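Side-chain contacts in alkaline phosphatase (Thermus thermophilus, PDB 7KWD), which probably hydrolyses phosphate monoesters as a homodimeric alkaline phosphatase that carries zinc and magnesium ions: residues Leu440-Tyr443 and Phe449-Leu452; Arg39-Phe44 and Arg462-Ala467; Gly323-Ala328 and Gln337-Leu342; Lys107-Gly112 and Glu484-Arg489. All blocks are in the same frame, centred on the assembly; numbering follows the deposited sequence.

Contact 1: residues Leu440-Tyr443 and Phe449-Leu452; sequences LLLY and FVNL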
loop_
_atom_site.group_PDB
_atom_site.type_symbol
_atom_site.label_atom_id
_atom_site.label_comp_id
_atom_site.label_asym_id
_atom_site.label_seq_id
_atom_site.Cartn_x
_atom_site.Cartn_y
_atom_site.Cartn_z
ATOM N N LEU A 440 -7.843 0.644 8.905
ATOM C CA LEU A 440 -8.734 0.499 10.055
ATOM C C LEU A 440 -9.556 1.774 10.174
ATOM O O LEU A 440 -8.986 2.869 10.247
ATOM C CB LEU A 440 -7.959 0.276 11.348
ATOM C CG LEU A 440 -8.692 0.420 12.685
ATOM C CD1 LEU A 440 -9.818 -0.616 12.903
ATOM C CD2 LEU A 440 -7.676 0.260 13.775
ATOM N N LEU A 441 -10.874 1.621 10.230
ATOM C CA LEU A 441 -11.790 2.758 10.178
ATOM C C LEU A 441 -12.932 2.570 11.161
ATOM O O LEU A 441 -13.512 1.486 11.239
ATOM C CB LEU A 441 -12.359 2.925 8.764
ATOM C CG LEU A 441 -13.638 3.723 8.489
ATOM C CD1 LEU A 441 -13.354 5.190 8.584
ATOM C CD2 LEU A 441 -14.122 3.398 7.085
ATOM N N LEU A 442 -13.291 3.648 11.852
ATOM C CA LEU A 442 -14.346 3.643 12.856
ATOM C C LEU A 442 -15.495 4.541 12.432
ATOM O O LEU A 442 -15.292 5.711 12.085
ATOM C CB LEU A 442 -13.836 4.126 14.207
ATOM C CG LEU A 442 -12.628 3.365 14.758
ATOM C CD1 LEU A 442 -12.148 4.022 16.072
ATOM C CD2 LEU A 442 -13.000 1.946 14.985
ATOM N N TYR A 443 -16.703 4.009 12.473
ATOM C CA TYR A 443 -17.876 4.765 12.037
ATOM C C TYR A 443 -18.875 4.705 13.179
ATOM O O TYR A 443 -19.510 3.665 13.420
ATOM C CB TYR A 443 -18.465 4.220 10.740
ATOM C CG TYR A 443 -19.598 5.079 10.224
ATOM C CD1 TYR A 443 -20.902 4.894 10.666
ATOM C CD2 TYR A 443 -19.361 6.105 9.330
ATOM C CE1 TYR A 443 -21.937 5.702 10.221
ATOM C CE2 TYR A 443 -20.394 6.897 8.871
ATOM C CZ TYR A 443 -21.680 6.685 9.313
ATOM O OH TYR A 443 -22.690 7.497 8.836
ATOM N N PHE A 449 -12.656 12.810 18.356
ATOM C CA PHE A 449 -11.338 13.053 18.924
ATOM C C PHE A 449 -10.471 11.798 19.005
ATOM O O PHE A 449 -9.378 11.846 19.584
ATOM C CB PHE A 449 -11.485 13.706 20.297
ATOM C CG PHE A 449 -12.115 15.077 20.233
ATOM C CD1 PHE A 449 -11.944 15.888 19.097
ATOM C CD2 PHE A 449 -12.885 15.553 21.286
ATOM C CE1 PHE A 449 -12.525 17.149 19.016
ATOM C CE2 PHE A 449 -13.473 16.819 21.221
ATOM C CZ PHE A 449 -13.293 17.616 20.082
ATOM N N VAL A 450 -10.898 10.701 18.391
ATOM C CA VAL A 450 -10.101 9.481 18.374
ATOM C C VAL A 450 -9.021 9.576 17.296
ATOM O O VAL A 450 -9.326 9.718 16.111
ATOM C CB VAL A 450 -10.998 8.252 18.149
ATOM C CG1 VAL A 450 -10.125 6.996 18.055
ATOM C CG2 VAL A 450 -12.020 8.157 19.241
ATOM N N ASN A 451 -7.754 9.476 17.709
ATOM C CA ASN A 451 -6.612 9.528 16.804
ATOM C C ASN A 451 -5.950 8.165 16.805
ATOM O O ASN A 451 -5.256 7.827 17.773
ATOM C CB ASN A 451 -5.585 10.569 17.243
ATOM C CG ASN A 451 -5.867 11.929 16.684
ATOM O OD1 ASN A 451 -6.974 12.460 16.860
ATOM N ND2 ASN A 451 -4.862 12.535 16.041
ATOM N N LEU A 452 -6.147 7.382 15.729
ATOM C CA LEU A 452 -5.673 5.996 15.734
ATOM C C LEU A 452 -4.173 5.909 15.467
ATOM O O LEU A 452 -3.429 5.268 16.217
ATOM C CB LEU A 452 -6.406 5.173 14.690
ATOM C CG LEU A 452 -7.870 4.964 15.047
ATOM C CD1 LEU A 452 -8.652 4.385 13.941
ATOM C CD2 LEU A 452 -7.983 4.077 16.269
#
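Strand 438-443, paired with strands 310-325 and 80-84, is covered here by the loop that follows it, and Leu440 and Leu442 meet Val450 and Leu452. All four side chains are buried, and every touch between them is apolar. Leu452 reaches between the two strand leucines. Its CD1 methyl lies 4.2 Å from CG of Leu440 and 4.1 Å from CD1 of Leu442. The same methyl rests 4.0 Å from the backbone O of Leu440, a van der Waals contact. The other branch of Leu452 also takes part, with CD2 at 4.2 Å from CD1 of Leu442. The side chains of Leu440 and Leu452 run at about a right angle to each other.

The loop 444-453 leads from strand 438-443 to strand 454-456. The strand itself runs antiparallel to both of its partners. Leu440 and Leu442 point to the loop, while the alternate residue Leu441 points away from it, and its side chain touches Leu71 and Leu74 of helix 70-75.

Leu442 CD1 serves two loop residues, since it also meets CG1 of Val450 at 4.1 Å. CG of Leu442 stands opposite its carbonyl carbon (chi1 -55°), whereas CG of Leu440 stands opposite its backbone N (chi1 166°). The two leucines thus leave the same side of the strand with different bends. Leu34 and Leu447 add to the packing on Leu442, and Pro32 packs on Leu452. Between Val450 and Leu452, Asn451 is directed to the dimer interface, where its ND2 hydrogen-bonds the backbone O of Val450 in the second subunit.

Contact 2: residues Arg39-Phe44 and Arg462-Ala467; sequences RNLIVF and RLMGEA
A buried helix-on-sheet contact joins Leu41 and Val43 of strand 40-46 to Met464 of helix 459-468. The methionine carries the helix side of the touch. Its SD lies 3.7 Å from CG2 of Val43 and 3.8 Å from CD2 of Leu41. The leucine methyl also follows the start of the Met464 chain, with CD2 3.8 Å from CG and 3.8 Å from CB. One branch of Leu41 therefore spans CB to SD, while Val43 meets the sulfur with a single methyl. Both strand side chains lie at about a right angle to the methionine. The Met464 chain leaves with CG opposite the carbonyl carbon, runs extended to the sulfur and then bends at it (chi3 -69°). No hydrogen bond crosses between the segments, and the sulfur packs here as an apolar atom. Ala467 lies one helix turn further on and also turns its methyl toward the strand, but its CB stays 4.8 Å from CD1 of Leu41. Strand 40-46 runs parallel to strands 265-271 and 310-325, its two neighbours. Leu41 also touches Val266 and Leu311 on them. On the other side of the strand, Phe44 packs against helix 283-306, so helices cover both faces.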
loop_
_atom_site.group_PDB
_atom_site.type_symbol
_atom_site.label_atom_id
_atom_site.label_comp_id
_atom_site.label_asym_id
_atom_site.label_seq_id
_atom_site.Cartn_x
_atom_site.Cartn_y
_atom_site.Cartn_z
ATOM N N ARG A 39 -23.965 -0.553 22.571
ATOM C CA ARG A 39 -24.698 -1.791 22.779
ATOM C C ARG A 39 -24.503 -2.790 21.647
ATOM O O ARG A 39 -24.580 -3.998 21.882
ATOM C CB ARG A 39 -26.212 -1.536 22.936
ATOM C CG ARG A 39 -26.918 -2.666 23.755
ATOM C CD ARG A 39 -28.460 -2.522 23.866
ATOM N NE ARG A 39 -29.008 -2.160 22.576
ATOM C CZ ARG A 39 -30.008 -2.779 21.956
ATOM N NH1 ARG A 39 -30.628 -3.806 22.527
ATOM N NH2 ARG A 39 -30.379 -2.339 20.746
ATOM N N ASN A 40 -24.275 -2.311 20.425
ATOM C CA ASN A 40 -24.165 -3.168 19.251
ATOM C C ASN A 40 -22.844 -2.884 18.542
ATOM O O ASN A 40 -22.330 -1.769 18.570
ATOM C CB ASN A 40 -25.318 -2.952 18.273
ATOM C CG ASN A 40 -26.672 -3.089 18.927
ATOM O OD1 ASN A 40 -26.938 -4.046 19.657
ATOM N ND2 ASN A 40 -27.539 -2.130 18.672
ATOM N N LEU A 41 -22.320 -3.914 17.881
ATOM C CA LEU A 41 -21.019 -3.848 17.221
ATOM C C LEU A 41 -21.161 -4.549 15.888
ATOM O O LEU A 41 -21.573 -5.712 15.839
ATOM C CB LEU A 41 -19.943 -4.539 18.058
ATOM C CG LEU A 41 -18.557 -4.651 17.434
ATOM C CD1 LEU A 41 -17.929 -3.279 17.313
ATOM C CD2 LEU A 41 -17.704 -5.569 18.293
ATOM N N ILE A 42 -20.790 -3.860 14.824
ATOM C CA ILE A 42 -20.686 -4.452 13.491
ATOM C C ILE A 42 -19.229 -4.373 13.093
ATOM O O ILE A 42 -18.620 -3.295 13.200
ATOM C CB ILE A 42 -21.570 -3.721 12.460
ATOM C CG1 ILE A 42 -23.010 -3.647 12.968
ATOM C CG2 ILE A 42 -21.498 -4.435 11.133
ATOM C CD1 ILE A 42 -23.932 -2.799 12.146
ATOM N N VAL A 43 -18.664 -5.496 12.662
ATOM C CA VAL A 43 -17.284 -5.546 12.178
ATOM C C VAL A 43 -17.320 -5.957 10.705
ATOM O O VAL A 43 -17.749 -7.068 10.381
ATOM C CB VAL A 43 -16.418 -6.521 12.994
ATOM C CG1 VAL A 43 -14.960 -6.456 12.529
ATOM C CG2 VAL A 43 -16.510 -6.255 14.525
ATOM N N PHE A 44 -16.846 -5.081 9.829
ATOM C CA PHE A 44 -16.880 -5.276 8.378
ATOM C C PHE A 44 -15.429 -5.499 7.960
ATOM O O PHE A 44 -14.626 -4.557 7.936
ATOM C CB PHE A 44 -17.526 -4.075 7.690
ATOM C CG PHE A 44 -17.811 -4.285 6.227
ATOM C CD1 PHE A 44 -17.545 -5.457 5.582
ATOM C CD2 PHE A 44 -18.318 -3.206 5.469
ATOM C CE1 PHE A 44 -17.760 -5.623 4.234
ATOM C CE2 PHE A 44 -18.581 -3.376 4.099
ATOM C CZ PHE A 44 -18.299 -4.592 3.486
ATOM N N ARG A 462 -9.001 -4.950 21.556
ATOM C CA ARG A 462 -9.223 -3.988 22.633
ATOM C C ARG A 462 -10.343 -3.013 22.309
ATOM O O ARG A 462 -11.151 -2.667 23.185
ATOM C CB ARG A 462 -7.925 -3.235 22.925
ATOM C CG ARG A 462 -6.887 -4.180 23.472
ATOM C CD ARG A 462 -5.668 -3.474 24.021
ATOM N NE ARG A 462 -4.578 -4.424 24.017
ATOM C CZ ARG A 462 -3.755 -4.572 22.989
ATOM N NH1 ARG A 462 -3.896 -3.794 21.921
ATOM N NH2 ARG A 462 -2.804 -5.485 23.039
ATOM N N LEU A 463 -10.420 -2.557 21.057
ATOM C CA LEU A 463 -11.491 -1.647 20.684
ATOM C C LEU A 463 -12.852 -2.321 20.789
ATOM O O LEU A 463 -13.824 -1.713 21.249
ATOM C CB LEU A 463 -11.284 -1.140 19.263
ATOM C CG LEU A 463 -10.007 -0.359 18.989
ATOM C CD1 LEU A 463 -9.924 -0.125 17.480
ATOM C CD2 LEU A 463 -10.015 0.903 19.747
ATOM N N MET A 464 -12.953 -3.564 20.331
ATOM C CA MET A 464 -14.224 -4.266 20.460
ATOM C C MET A 464 -14.603 -4.429 21.922
ATOM O O MET A 464 -15.779 -4.263 22.296
ATOM C CB MET A 464 -14.158 -5.625 19.781
ATOM C CG MET A 464 -13.938 -5.520 18.300
ATOM S SD MET A 464 -14.356 -7.017 17.401
ATOM C CE MET A 464 -13.093 -8.161 17.940
ATOM N N GLY A 465 -13.627 -4.764 22.761
ATOM C CA GLY A 465 -13.930 -4.989 24.167
ATOM C C GLY A 465 -14.329 -3.711 24.876
ATOM O O GLY A 465 -15.238 -3.714 25.701
ATOM N N GLU A 466 -13.635 -2.613 24.586
ATOM C CA GLU A 466 -14.011 -1.327 25.145
ATOM C C GLU A 466 -15.414 -0.960 24.728
ATOM O O GLU A 466 -16.245 -0.608 25.564
ATOM C CB GLU A 466 -13.054 -0.220 24.706
ATOM C CG GLU A 466 -13.589 1.163 25.089
ATOM C CD GLU A 466 -12.611 2.311 24.798
ATOM O OE1 GLU A 466 -11.641 2.118 24.010
ATOM O OE2 GLU A 466 -12.851 3.421 25.339
ATOM N N ALA A 467 -15.698 -1.047 23.418
ATOM C CA ALA A 467 -17.001 -0.611 22.923
ATOM C C ALA A 467 -18.139 -1.267 23.691
ATOM O O ALA A 467 -19.148 -0.619 23.973
ATOM C CB ALA A 467 -17.159 -0.926 21.425
#

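Contact 3: residues Gly323-Ala328 and Gln337-Leu342; sequences GGLYGA and QGVDLL
Leu325 and Val339 meet at about a right angle, side chain across side chain, at the end of strand 310-325. CD2 of Leu325 comes 3.8 Å from CG2 of Val339. The second leucine branch goes to the backbone of the short helix 337-340. There CD1 of Leu325 lies 4.0 Å from CA of Gly338 and 4.2 Å from C of Gly338. The fork of the leucine thus has one methyl on a side chain and the other on bare main chain. With CG opposite the backbone N (chi1 -175°), Leu325 extends toward the helix. Gly338 lets it come close, because a CB at this position would point at the leucine and stand only 2.8 Å from its CD1. Val339 puts CG2 opposite its carbonyl carbon, and this is the branch that meets Leu325. All three residues are buried, and no hydrogen bond links the two segments. Tyr91 of the second subunit also touches Leu325. Asp340 forms salt bridges to Arg63 and Arg64 at the end of helix 51-65. That helix lies beside the contact, with Ile56 on Leu325 and Tyr60 on Val339, and Ile426 of the antiparallel strand 426-428 packs on Leu325 as well.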
loop_
_atom_site.group_PDB
_atom_site.type_symbol
_atom_site.label_atom_id
_atom_site.label_comp_id
_atom_site.label_asym_id
_atom_site.label_seq_id
_atom_site.Cartn_x
_atom_site.Cartn_y
_atom_site.Cartn_z
ATOM N N GLY A 323 -2.106 -5.484 -6.240
ATOM C CA GLY A 323 -2.454 -5.165 -7.605
ATOM C C GLY A 323 -2.533 -3.673 -7.878
ATOM O O GLY A 323 -3.593 -3.047 -7.742
ATOM N N GLY A 324 -1.417 -3.103 -8.316
ATOM C CA GLY A 324 -1.294 -1.660 -8.445
ATOM C C GLY A 324 -1.483 -1.176 -9.871
ATOM O O GLY A 324 -0.894 -1.721 -10.819
ATOM N N LEU A 325 -2.326 -0.156 -10.007
ATOM C CA LEU A 325 -2.376 0.629 -11.232
ATOM C C LEU A 325 -1.087 1.422 -11.331
ATOM O O LEU A 325 -0.774 2.203 -10.431
ATOM C CB LEU A 325 -3.578 1.561 -11.223
ATOM C CG LEU A 325 -3.763 2.328 -12.536
ATOM C CD1 LEU A 325 -4.404 1.476 -13.680
ATOM C CD2 LEU A 325 -4.631 3.560 -12.239
ATOM N N TYR A 326 -0.325 1.210 -12.405
ATOM C CA TYR A 326 1.039 1.704 -12.482
ATOM C C TYR A 326 1.207 2.667 -13.650
ATOM O O TYR A 326 0.385 2.728 -14.560
ATOM C CB TYR A 326 2.054 0.544 -12.597
ATOM C CG TYR A 326 1.898 -0.311 -13.841
ATOM C CD1 TYR A 326 2.358 0.136 -15.077
ATOM C CD2 TYR A 326 1.329 -1.587 -13.768
ATOM C CE1 TYR A 326 2.208 -0.664 -16.226
ATOM C CE2 TYR A 326 1.188 -2.372 -14.891
ATOM C CZ TYR A 326 1.625 -1.901 -16.124
ATOM O OH TYR A 326 1.465 -2.711 -17.231
ATOM N N GLY A 327 2.309 3.413 -13.587
ATOM C CA GLY A 327 2.533 4.493 -14.534
ATOM C C GLY A 327 2.717 3.943 -15.933
ATOM O O GLY A 327 3.498 3.015 -16.150
ATOM N N ALA A 328 1.999 4.528 -16.889
ATOM C CA ALA A 328 1.939 4.075 -18.271
ATOM C C ALA A 328 1.952 5.269 -19.221
ATOM O O ALA A 328 1.231 6.252 -19.023
ATOM C CB ALA A 328 0.679 3.242 -18.500
ATOM N N GLN A 337 -5.940 4.778 -18.382
ATOM C CA GLN A 337 -6.556 3.856 -19.339
ATOM C C GLN A 337 -6.858 2.513 -18.697
ATOM O O GLN A 337 -7.882 1.888 -18.993
ATOM C CB GLN A 337 -5.639 3.661 -20.546
ATOM C CG GLN A 337 -5.518 4.873 -21.453
ATOM C CD GLN A 337 -6.870 5.340 -21.932
ATOM O OE1 GLN A 337 -7.579 4.611 -22.620
ATOM N NE2 GLN A 337 -7.249 6.542 -21.532
ATOM N N GLY A 338 -5.984 2.056 -17.797
ATOM C CA GLY A 338 -6.214 0.771 -17.157
ATOM C C GLY A 338 -7.515 0.708 -16.387
ATOM O O GLY A 338 -8.093 -0.365 -16.223
ATOM N N VAL A 339 -7.968 1.845 -15.870
ATOM C CA VAL A 339 -9.254 1.898 -15.194
ATOM C C VAL A 339 -10.375 1.723 -16.200
ATOM O O VAL A 339 -11.314 0.946 -15.992
ATOM C CB VAL A 339 -9.376 3.228 -14.424
ATOM C CG1 VAL A 339 -10.761 3.422 -13.852
ATOM C CG2 VAL A 339 -8.288 3.303 -13.281
ATOM N N ASP A 340 -10.318 2.475 -17.302
ATOM C CA ASP A 340 -11.318 2.300 -18.346
ATOM C C ASP A 340 -11.372 0.860 -18.810
ATOM O O ASP A 340 -12.453 0.302 -19.014
ATOM C CB ASP A 340 -11.016 3.196 -19.535
ATOM C CG ASP A 340 -11.010 4.657 -19.185
ATOM O OD1 ASP A 340 -11.730 5.056 -18.240
ATOM O OD2 ASP A 340 -10.280 5.397 -19.871
ATOM N N LEU A 341 -10.212 0.230 -18.956
ATOM C CA LEU A 341 -10.117 -1.117 -19.519
ATOM C C LEU A 341 -10.710 -2.191 -18.609
ATOM O O LEU A 341 -10.822 -3.347 -19.032
ATOM C CB LEU A 341 -8.645 -1.420 -19.807
ATOM C CG LEU A 341 -8.016 -1.281 -21.190
ATOM C CD1 LEU A 341 -8.971 -0.685 -22.179
ATOM C CD2 LEU A 341 -6.720 -0.516 -21.170
ATOM N N LEU A 342 -11.104 -1.844 -17.385
ATOM C CA LEU A 342 -11.817 -2.790 -16.544
ATOM C C LEU A 342 -13.292 -2.844 -16.868
ATOM O O LEU A 342 -13.942 -3.858 -16.572
ATOM C CB LEU A 342 -11.637 -2.438 -15.061
ATOM C CG LEU A 342 -10.211 -2.501 -14.533
ATOM C CD1 LEU A 342 -10.172 -2.492 -12.995
ATOM C CD2 LEU A 342 -9.477 -3.742 -15.017
#

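Contact 4: residues Lys107-Gly112 and Glu484-Arg489; sequences KTVNGG and EILKAR
Val109 and Leu486 meet tip to tip and form the close part of this contact between a loop and the C-terminal helix 479-487. CG1 of Val109 lies 3.9 Å from CD2 of Leu486. Leu333 of the second subunit packs on both residues, so this apolar patch belongs to the dimer interface.

The side near Arg489 is looser. The arginine is exposed, and its NH1 comes no closer than 4.4 Å to CG1 of Val109. Its guanidinium lies over Leu486 of its own segment: CD2 sits 3.3 Å above the plane, toward the rim. A water links the two segments. It donates to the backbone O of Asn110 at 2.6 Å and accepts from NH1 of Arg489 at 3.0 Å, lying in the plane of the guanidinium at its edge. The outer chain of Arg489 is extended (chi2 -176°, chi3 180°), which carries the charged group along to the loop. NH2 makes a weak hydrogen bond to the backbone O of Ala117. The polar link thus depends on one water. Water and the weak Ala117 bond would probably ease the charge of Arg489 a little, while the nearby like charge of Arg330 in the second subunit would oppose it.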
loop_
_atom_site.group_PDB
_atom_site.type_symbol
_atom_site.label_atom_id
_atom_site.label_comp_id
_atom_site.label_asym_id
_atom_site.label_seq_id
_atom_site.Cartn_x
_atom_site.Cartn_y
_atom_site.Cartn_z
ATOM N N LYS A 107 -1.178 -12.465 19.223
ATOM C CA LYS A 107 -0.587 -13.012 18.011
ATOM C C LYS A 107 -0.572 -14.520 18.127
ATOM O O LYS A 107 -0.263 -15.068 19.196
ATOM C CB LYS A 107 0.836 -12.513 17.815
ATOM C CG LYS A 107 0.984 -11.002 17.885
ATOM C CD LYS A 107 0.684 -10.390 16.532
ATOM C CE LYS A 107 1.209 -8.970 16.386
ATOM N NZ LYS A 107 0.630 -8.300 15.164
ATOM N N THR A 108 -0.931 -15.189 17.035
ATOM C CA THR A 108 -0.870 -16.644 16.934
ATOM C C THR A 108 -0.044 -17.017 15.714
ATOM O O THR A 108 0.359 -16.173 14.909
ATOM C CB THR A 108 -2.266 -17.274 16.843
ATOM O OG1 THR A 108 -2.925 -16.811 15.652
ATOM C CG2 THR A 108 -3.080 -16.861 18.039
ATOM N N VAL A 109 0.265 -18.290 15.641
ATOM C CA VAL A 109 0.924 -18.867 14.483
ATOM C C VAL A 109 -0.112 -19.040 13.385
ATOM O O VAL A 109 -1.276 -19.368 13.659
ATOM C CB VAL A 109 1.567 -20.197 14.882
ATOM C CG1 VAL A 109 1.921 -20.968 13.647
ATOM C CG2 VAL A 109 2.789 -19.919 15.796
ATOM N N ASN A 110 0.302 -18.814 12.133
ATOM C CA ASN A 110 -0.609 -18.970 11.002
ATOM C C ASN A 110 -1.207 -20.367 11.012
ATOM O O ASN A 110 -0.471 -21.358 11.122
ATOM C CB ASN A 110 0.133 -18.733 9.672
ATOM C CG ASN A 110 0.627 -17.280 9.509
ATOM O OD1 ASN A 110 0.279 -16.399 10.301
ATOM N ND2 ASN A 110 1.447 -17.037 8.469
ATOM N N GLY A 111 -2.537 -20.459 10.925
ATOM C CA GLY A 111 -3.128 -21.778 10.741
ATOM C C GLY A 111 -4.277 -22.227 11.619
ATOM O O GLY A 111 -5.260 -22.790 11.119
ATOM N N GLY A 112 -4.164 -22.041 12.922
ATOM C CA GLY A 112 -5.245 -22.394 13.813
ATOM C C GLY A 112 -6.237 -21.254 14.070
ATOM O O GLY A 112 -5.935 -20.074 13.896
ATOM N N GLU A 484 10.145 -22.618 18.366
ATOM C CA GLU A 484 10.545 -23.921 18.894
ATOM C C GLU A 484 9.485 -24.968 18.583
ATOM O O GLU A 484 9.806 -26.064 18.116
ATOM C CB GLU A 484 10.779 -23.826 20.403
ATOM C CG GLU A 484 11.789 -24.850 21.014
ATOM C CD GLU A 484 13.028 -25.134 20.132
ATOM O OE1 GLU A 484 13.836 -24.218 19.867
ATOM O OE2 GLU A 484 13.197 -26.295 19.697
ATOM N N ILE A 485 8.213 -24.647 18.836
ATOM C CA ILE A 485 7.121 -25.571 18.526
ATOM C C ILE A 485 7.120 -25.906 17.053
ATOM O O ILE A 485 6.911 -27.059 16.661
ATOM C CB ILE A 485 5.775 -24.972 18.972
ATOM C CG1 ILE A 485 5.735 -24.863 20.495
ATOM C CG2 ILE A 485 4.614 -25.801 18.473
ATOM C CD1 ILE A 485 4.645 -23.932 21.009
ATOM N N LEU A 486 7.331 -24.899 16.210
ATOM C CA LEU A 486 7.257 -25.119 14.776
ATOM C C LEU A 486 8.422 -25.970 14.301
ATOM O O LEU A 486 8.295 -26.694 13.304
ATOM C CB LEU A 486 7.241 -23.782 14.034
ATOM C CG LEU A 486 5.968 -22.935 14.139
ATOM C CD1 LEU A 486 6.157 -21.599 13.428
ATOM C CD2 LEU A 486 4.760 -23.696 13.586
ATOM N N LYS A 487 9.564 -25.862 14.987
ATOM C CA LYS A 487 10.727 -26.666 14.635
ATOM C C LYS A 487 10.424 -28.145 14.822
ATOM O O LYS A 487 10.807 -28.980 13.995
ATOM C CB LYS A 487 11.915 -26.258 15.498
ATOM C CG LYS A 487 13.096 -25.719 14.746
ATOM C CD LYS A 487 14.321 -25.709 15.647
ATOM C CE LYS A 487 14.844 -24.298 15.898
ATOM N NZ LYS A 487 16.218 -24.297 16.501
ATOM N N ALA A 488 9.687 -28.468 15.889
ATOM C CA ALA A 488 9.391 -29.830 16.299
ATOM C C ALA A 488 8.245 -30.465 15.523
ATOM O O ALA A 488 7.983 -31.655 15.718
ATOM C CB ALA A 488 9.077 -29.842 17.804
ATOM N N ARG A 489 7.571 -29.722 14.649
ATOM C CA ARG A 489 6.398 -30.236 13.932
ATOM C C ARG A 489 6.818 -31.255 12.870
ATOM O O ARG A 489 7.472 -30.900 11.891
ATOM C CB ARG A 489 5.603 -29.082 13.285
ATOM C CG ARG A 489 4.524 -28.459 14.198
ATOM C CD ARG A 489 3.673 -27.364 13.503
ATOM N NE ARG A 489 2.653 -26.801 14.407
ATOM C CZ ARG A 489 1.750 -25.855 14.090
ATOM N NH1 ARG A 489 1.697 -25.307 12.863
ATOM N NH2 ARG A 489 0.884 -25.452 15.028
HETATM O O HOH W 1 -0.680 -23.540 12.464
#

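Strand 310-325 neighbours the strands of contacts 1 and 2 and itself carries contact 3. Contacts 1 and 2 are close, with centres 12 Å apart and nearest atoms about 4 Å apart, but they do not touch. Contact 3 is remote from both, its centre about 30 Å from that of contact 1. Helices 459-468 and 479-487 follow each other in the chain, and contacts 2 and 4 are about 8 Å apart at their nearest atoms. In contact 2 the Val43 side chain is about 11 Å from the magnesium ion; in contact 1 the Leu440 side chain is about 10 Å from that of the zinc ligand Asp317. Contacts 1, 3 and 4 each reach the second subunit.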